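Signal recognition particle 54 kDa protein (Aeropyrum pernix, PDB 7EPK) is the 54 kDa protein of the archaeal signal recognition particle, built from a helical bundle, a P-loop GTPase-type domain and a signal peptide binding domain. Local coordinates at residues R7-F12 / W69-V74; E164-G169 / K202-K207. All coordinates share one frame; numbering follows the deposited sequence.

Contact 1 comes first along the chain and is complete before contact 2 begins. It joins helix 4-13 to helix 66-81, the first and last of the four helices in the N-terminal bundle. Contact 2 joins helix 162-175 to helix 194-208, two helices of the GTPase domain, which is built round a largely parallel sheet. The two share no helix or strand: their centres lie about 50 Å apart, on opposite sides of the centre of the chain, and their nearest atoms about 37 Å. Each is internal packing of a single domain, the helical bundle for contact 1, antiparallel and apolar, and the GTPase domain for contact 2, near parallel and part polar.

Contact 1: R7-F12 / W69-V74; sequences RAVAKF and WMIKIV
An apolar helix-helix contact inside the N-terminal four-helix bundle brings Phe-12 and Val-9 of helix 4-13 against Met-70 and Ile-71 of helix 66-81. The two segments run nearly antiparallel, at 157° between their directions, and their axes come no closer than 11.6 Å. At that spacing the backbones stay well apart and side chains have to bridge the distance.

Phe-12 does most of the bridging. Its CG stands anti to the backbone N (chi1 -179°), which sends the ring out across the gap toward 69-74. The outer end of Ile-71 lies obliquely to the ring: CD1 is 3.5 Å from Phe-12 CD2, and CG1 of the same isoleucine is 3.7 Å from Phe-12 CE2. The isoleucine and the phenylalanine set out from facing helices and pass each other at these atoms. Farther out, the ring meets the root of Met-70, with Phe-12 CZ 3.8 Å from Met-70 CB. The methionine chain runs roughly perpendicular to the phenylalanine here, and its bend at chi2 helps carry the sulfur end off from helix 4-13. Val-9 adds a lighter touch one turn back, its CG1 4.3 Å from Ile-71 CD1, so that this one methyl is met by both Val-9 and Phe-12.

Helix 19-36 closes over the same core: Phe-26 meets the Phe-12 ring with planes at about 35° and also touches Val-9, while Tyr-19 and Val-23 pack on Met-70. Ile-71 also reaches Leu-296 and Leu-299 of helix 293-320.

No hydrogen bond or salt bridge links the two segments. With all four touching residues buried, the pairing rests on shape and the exclusion of water, and the 187 Å² of surface buried between the segments, both sides summed, is one modest share of a wider hydrophobic core.

Contact 2: E164-G169 / K202-K207; sequences EIARRG and KAIASK
Ile-204 meets Ala-166 and Lys-207 meets Arg-167 and Glu-164 where segment 202-207 of helix 194-208 runs beside segment 164-169 of helix 162-175, the axes of the segments 8.7 Å apart at closest and crossing at -32°. Along 202-207, Ile-204 is the first to touch. Its CG2 branch, anti to the backbone N, lies 3.9 Å from Ala-166 CB. The small alanine side chain, directed at the other helix, lets the backbones come near here, with Ala-166 CA and Ile-204 CA 6.5 Å apart.

One turn on comes Lys-207, where the backbones close further: its CA is 5.9 Å from the CA of Arg-167. The aliphatic root of the arginine packs beside it, with Arg-167 CB 4.3 Å from Lys-207 CB and Arg-167 CG near the carbonyl oxygen of Lys-207. The lysine chain, bent at chi2 (-54°), climbs along the outer side of the pair to the carboxylate of Glu-164. A salt bridge from Lys-207 NZ to Glu-164 OE2 is modelled, but the atoms are too close for their positions to be trusted in detail. The other carboxylate oxygen, Glu-164 OE1, lies at the edge of the Arg-167 guanidinium and in its plane, 2.7 Å from NH2, in a salt bridge whose hydrogen bond is weak and bent (119°). If the lysine is placed about right, Glu-164 would lie between two positive groups and could temper the repulsion between them.

Below these charged side chains, the buried Ile-204 also touches Leu-100 of strand 97-102 and Ser-132, placing helix 194-208 against the central sheet of the P-loop NTPase-type domain; on helix 162-175, Ile-165 packs on Thr-134 and Glu-157 in the loops beside that sheet.

Contact 1: R7-F12 / W69-V74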
loop_
_atom_site.group_PDB
_atom_site.type_symbol
_atom_site.label_atom_id
_atom_site.label_comp_id
_atom_site.label_asym_id
_atom_site.label_seq_id
_atom_site.Cartn_x
_atom_site.Cartn_y
_atom_site.Cartn_z
ATOM N N ARG A 7 -19.474 -10.354 -0.172
ATOM C CA ARG A 7 -20.379 -11.510 0.118
ATOM C C ARG A 7 -19.684 -12.836 -0.210
ATOM O O ARG A 7 -19.774 -13.764 0.627
ATOM C CB ARG A 7 -21.683 -11.451 -0.690
ATOM C CG ARG A 7 -22.856 -10.790 0.023
ATOM C CD ARG A 7 -24.168 -10.868 -0.753
ATOM N NE ARG A 7 -24.077 -10.375 -2.133
ATOM C CZ ARG A 7 -23.952 -11.136 -3.228
ATOM N NH1 ARG A 7 -23.902 -12.458 -3.138
ATOM N NH2 ARG A 7 -23.873 -10.560 -4.417
ATOM N N ALA A 8 -19.033 -12.915 -1.378
ATOM C CA ALA A 8 -18.210 -14.067 -1.825
ATOM C C ALA A 8 -17.125 -14.368 -0.789
ATOM O O ALA A 8 -16.972 -15.553 -0.412
ATOM C CB ALA A 8 -17.588 -13.800 -3.168
ATOM N N VAL A 9 -16.381 -13.360 -0.343
ATOM C CA VAL A 9 -15.281 -13.608 0.634
ATOM C C VAL A 9 -15.892 -14.208 1.908
ATOM O O VAL A 9 -15.321 -15.185 2.447
ATOM C CB VAL A 9 -14.436 -12.351 0.912
ATOM C CG1 VAL A 9 -13.471 -12.578 2.077
ATOM C CG2 VAL A 9 -13.676 -11.904 -0.334
ATOM N N ALA A 10 -17.024 -13.656 2.342
ATOM C CA ALA A 10 -17.743 -14.078 3.564
ATOM C C ALA A 10 -18.270 -15.513 3.391
ATOM O O ALA A 10 -18.134 -16.307 4.335
ATOM C CB ALA A 10 -18.850 -13.090 3.874
ATOM N N LYS A 11 -18.878 -15.836 2.245
ATOM C CA LYS A 11 -19.314 -17.225 1.940
ATOM C C LYS A 11 -18.071 -18.114 2.012
ATOM O O LYS A 11 -18.067 -19.029 2.862
ATOM C CB LYS A 11 -20.018 -17.331 0.585
ATOM C CG LYS A 11 -20.693 -18.668 0.310
ATOM C CD LYS A 11 -21.428 -18.737 -1.027
ATOM C CE LYS A 11 -20.549 -18.416 -2.222
ATOM N NZ LYS A 11 -21.312 -18.411 -3.492
ATOM N N PHE A 12 -17.034 -17.803 1.221
ATOM C CA PHE A 12 -15.778 -18.594 1.160
ATOM C C PHE A 12 -15.213 -18.795 2.571
ATOM O O PHE A 12 -14.877 -19.943 2.936
ATOM C CB PHE A 12 -14.708 -17.939 0.294
ATOM C CG PHE A 12 -13.426 -18.737 0.205
ATOM C CD1 PHE A 12 -13.401 -19.978 -0.402
ATOM C CD2 PHE A 12 -12.232 -18.236 0.702
ATOM C CE1 PHE A 12 -12.218 -20.692 -0.516
ATOM C CE2 PHE A 12 -11.048 -18.953 0.586
ATOM C CZ PHE A 12 -11.044 -20.182 -0.026
ATOM N N TRP A 69 -5.310 -18.802 3.927
ATOM C CA TRP A 69 -4.107 -18.700 3.065
ATOM C C TRP A 69 -4.515 -18.311 1.651
ATOM O O TRP A 69 -3.678 -17.795 0.905
ATOM C CB TRP A 69 -3.349 -20.027 3.035
ATOM C CG TRP A 69 -2.045 -19.975 2.307
ATOM C CD1 TRP A 69 -1.667 -20.754 1.253
ATOM C CD2 TRP A 69 -0.928 -19.110 2.604
ATOM N NE1 TRP A 69 -0.382 -20.444 0.876
ATOM C CE2 TRP A 69 0.095 -19.433 1.680
ATOM C CE3 TRP A 69 -0.691 -18.093 3.545
ATOM C CZ2 TRP A 69 1.331 -18.778 1.682
ATOM C CZ3 TRP A 69 0.527 -17.450 3.546
ATOM C CH2 TRP A 69 1.524 -17.790 2.625
ATOM N N MET A 70 -5.725 -18.669 1.257
ATOM C CA MET A 70 -6.156 -18.493 -0.147
ATOM C C MET A 70 -6.582 -17.035 -0.306
ATOM O O MET A 70 -6.232 -16.458 -1.334
ATOM C CB MET A 70 -7.311 -19.429 -0.534
ATOM C CG MET A 70 -7.680 -19.331 -1.997
ATOM S SD MET A 70 -6.311 -19.750 -3.084
ATOM C CE MET A 70 -7.204 -19.785 -4.637
ATOM N N ILE A 71 -7.292 -16.474 0.672
ATOM C CA ILE A 71 -7.707 -15.048 0.636
ATOM C C ILE A 71 -6.446 -14.172 0.687
ATOM O O ILE A 71 -6.397 -13.171 -0.041
ATOM C CB ILE A 71 -8.698 -14.736 1.761
ATOM C CG1 ILE A 71 -10.004 -15.492 1.553
ATOM C CG2 ILE A 71 -8.935 -13.234 1.861
ATOM C CD1 ILE A 71 -10.648 -15.194 0.216
ATOM N N LYS A 72 -5.451 -14.564 1.479
ATOM C CA LYS A 72 -4.155 -13.850 1.590
ATOM C C LYS A 72 -3.488 -13.819 0.211
ATOM O O LYS A 72 -2.749 -12.862 -0.061
ATOM C CB LYS A 72 -3.292 -14.538 2.649
ATOM C CG LYS A 72 -1.808 -14.200 2.654
ATOM C CD LYS A 72 -1.464 -12.939 3.393
ATOM C CE LYS A 72 -0.080 -13.019 3.984
ATOM N NZ LYS A 72 0.850 -13.702 3.051
ATOM N N ILE A 73 -3.721 -14.834 -0.614
ATOM C CA ILE A 73 -3.171 -14.927 -1.995
ATOM C C ILE A 73 -4.051 -14.106 -2.947
ATOM O O ILE A 73 -3.494 -13.495 -3.883
ATOM C CB ILE A 73 -3.062 -16.390 -2.456
ATOM C CG1 ILE A 73 -1.856 -17.088 -1.816
ATOM C CG2 ILE A 73 -3.015 -16.455 -3.973
ATOM C CD1 ILE A 73 -1.656 -18.537 -2.259
ATOM N N VAL A 74 -5.371 -14.095 -2.741
ATOM C CA VAL A 74 -6.316 -13.364 -3.639
ATOM C C VAL A 74 -6.042 -11.860 -3.468
ATOM O O VAL A 74 -5.681 -11.207 -4.457
ATOM C CB VAL A 74 -7.775 -13.788 -3.373
ATOM C CG1 VAL A 74 -8.803 -12.845 -3.971
ATOM C CG2 VAL A 74 -8.016 -15.203 -3.890
#

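Contact 2: E164-G169 / K202-K207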
loop_
_atom_site.group_PDB
_atom_site.type_symbol
_atom_site.label_atom_id
_atom_site.label_comp_id
_atom_site.label_asym_id
_atom_site.label_seq_id
_atom_site.Cartn_x
_atom_site.Cartn_y
_atom_site.Cartn_z
ATOM N N GLU A 164 0.399 30.601 -24.118
ATOM C CA GLU A 164 0.943 31.854 -23.528
ATOM C C GLU A 164 0.143 32.181 -22.263
ATOM O O GLU A 164 0.714 32.738 -21.319
ATOM C CB GLU A 164 0.931 32.996 -24.546
ATOM C CG GLU A 164 1.965 32.829 -25.644
ATOM C CD GLU A 164 3.400 33.103 -25.218
ATOM O OE1 GLU A 164 3.662 34.235 -24.725
ATOM O OE2 GLU A 164 4.257 32.186 -25.378
ATOM N N ILE A 165 -1.131 31.828 -22.227
ATOM C CA ILE A 165 -1.970 32.044 -21.013
ATOM C C ILE A 165 -1.383 31.191 -19.892
ATOM O O ILE A 165 -1.259 31.671 -18.741
ATOM C CB ILE A 165 -3.442 31.690 -21.265
ATOM C CG1 ILE A 165 -4.044 32.611 -22.331
ATOM C CG2 ILE A 165 -4.200 31.731 -19.952
ATOM C CD1 ILE A 165 -5.392 32.171 -22.863
ATOM N N ALA A 166 -1.046 29.956 -20.243
ATOM C CA ALA A 166 -0.518 28.949 -19.310
ATOM C C ALA A 166 0.890 29.389 -18.870
ATOM O O ALA A 166 1.151 29.427 -17.665
ATOM C CB ALA A 166 -0.583 27.596 -19.990
ATOM N N ARG A 167 1.766 29.780 -19.794
ATOM C CA ARG A 167 3.103 30.303 -19.409
ATOM C C ARG A 167 2.935 31.513 -18.494
ATOM O O ARG A 167 3.698 31.654 -17.554
ATOM C CB ARG A 167 3.959 30.718 -20.600
ATOM C CG ARG A 167 5.444 30.573 -20.318
ATOM C CD ARG A 167 6.316 31.391 -21.252
ATOM N NE ARG A 167 6.357 32.789 -20.822
ATOM C CZ ARG A 167 5.896 33.837 -21.507
ATOM N NH1 ARG A 167 6.006 35.047 -20.987
ATOM N NH2 ARG A 167 5.353 33.689 -22.704
ATOM N N ARG A 168 1.964 32.367 -18.765
ATOM C CA ARG A 168 1.814 33.611 -17.984
ATOM C C ARG A 168 1.383 33.203 -16.567
ATOM O O ARG A 168 2.041 33.654 -15.602
ATOM C CB ARG A 168 0.873 34.573 -18.714
ATOM C CG ARG A 168 1.225 36.051 -18.577
ATOM C CD ARG A 168 0.425 36.866 -19.582
ATOM N NE ARG A 168 0.753 36.520 -20.974
ATOM C CZ ARG A 168 -0.111 36.180 -21.936
ATOM N NH1 ARG A 168 -1.413 36.141 -21.698
ATOM N NH2 ARG A 168 0.341 35.906 -23.151
ATOM N N GLY A 169 0.352 32.354 -16.446
ATOM C CA GLY A 169 -0.196 31.875 -15.154
ATOM C C GLY A 169 0.855 31.161 -14.308
ATOM O O GLY A 169 0.807 31.253 -13.054
ATOM N N LYS A 202 -0.063 19.633 -26.305
ATOM C CA LYS A 202 1.360 19.523 -26.717
ATOM C C LYS A 202 2.034 20.900 -26.707
ATOM O O LYS A 202 3.241 20.960 -26.474
ATOM C CB LYS A 202 1.423 18.892 -28.109
ATOM C CG LYS A 202 2.803 18.842 -28.757
ATOM C CD LYS A 202 2.850 17.976 -30.015
ATOM C CE LYS A 202 2.383 16.546 -29.793
ATOM N NZ LYS A 202 2.564 15.697 -30.997
ATOM N N ALA A 203 1.305 21.961 -27.040
ATOM C CA ALA A 203 1.859 23.327 -27.188
ATOM C C ALA A 203 1.974 23.928 -25.784
ATOM O O ALA A 203 3.070 24.382 -25.417
ATOM C CB ALA A 203 0.992 24.160 -28.121
ATOM N N ILE A 204 0.876 23.883 -25.028
ATOM C CA ILE A 204 0.844 24.264 -23.587
ATOM C C ILE A 204 2.000 23.561 -22.883
ATOM O O ILE A 204 2.752 24.241 -22.174
ATOM C CB ILE A 204 -0.495 23.905 -22.922
ATOM C CG1 ILE A 204 -1.637 24.770 -23.457
ATOM C CG2 ILE A 204 -0.377 23.990 -21.403
ATOM C CD1 ILE A 204 -3.003 24.173 -23.213
ATOM N N ALA A 205 2.120 22.250 -23.090
ATOM C CA ALA A 205 3.147 21.410 -22.437
ATOM C C ALA A 205 4.529 21.985 -22.756
ATOM O O ALA A 205 5.355 22.106 -21.832
ATOM C CB ALA A 205 3.020 19.979 -22.866
ATOM N N SER A 206 4.756 22.380 -24.004
ATOM C CA SER A 206 6.082 22.849 -24.477
ATOM C C SER A 206 6.449 24.158 -23.767
ATOM O O SER A 206 7.614 24.281 -23.314
ATOM C CB SER A 206 6.119 22.992 -25.974
ATOM O OG SER A 206 7.463 22.999 -26.433
ATOM N N LYS A 207 5.503 25.093 -23.666
ATOM C CA LYS A 207 5.725 26.396 -22.984
ATOM C C LYS A 207 5.874 26.176 -21.466
ATOM O O LYS A 207 6.699 26.874 -20.841
ATOM C CB LYS A 207 4.573 27.367 -23.271
ATOM C CG LYS A 207 4.396 27.773 -24.730
ATOM C CD LYS A 207 5.642 28.345 -25.383
ATOM C CE LYS A 207 5.357 29.120 -26.653
ATOM N NZ LYS A 207 5.509 30.580 -26.439
#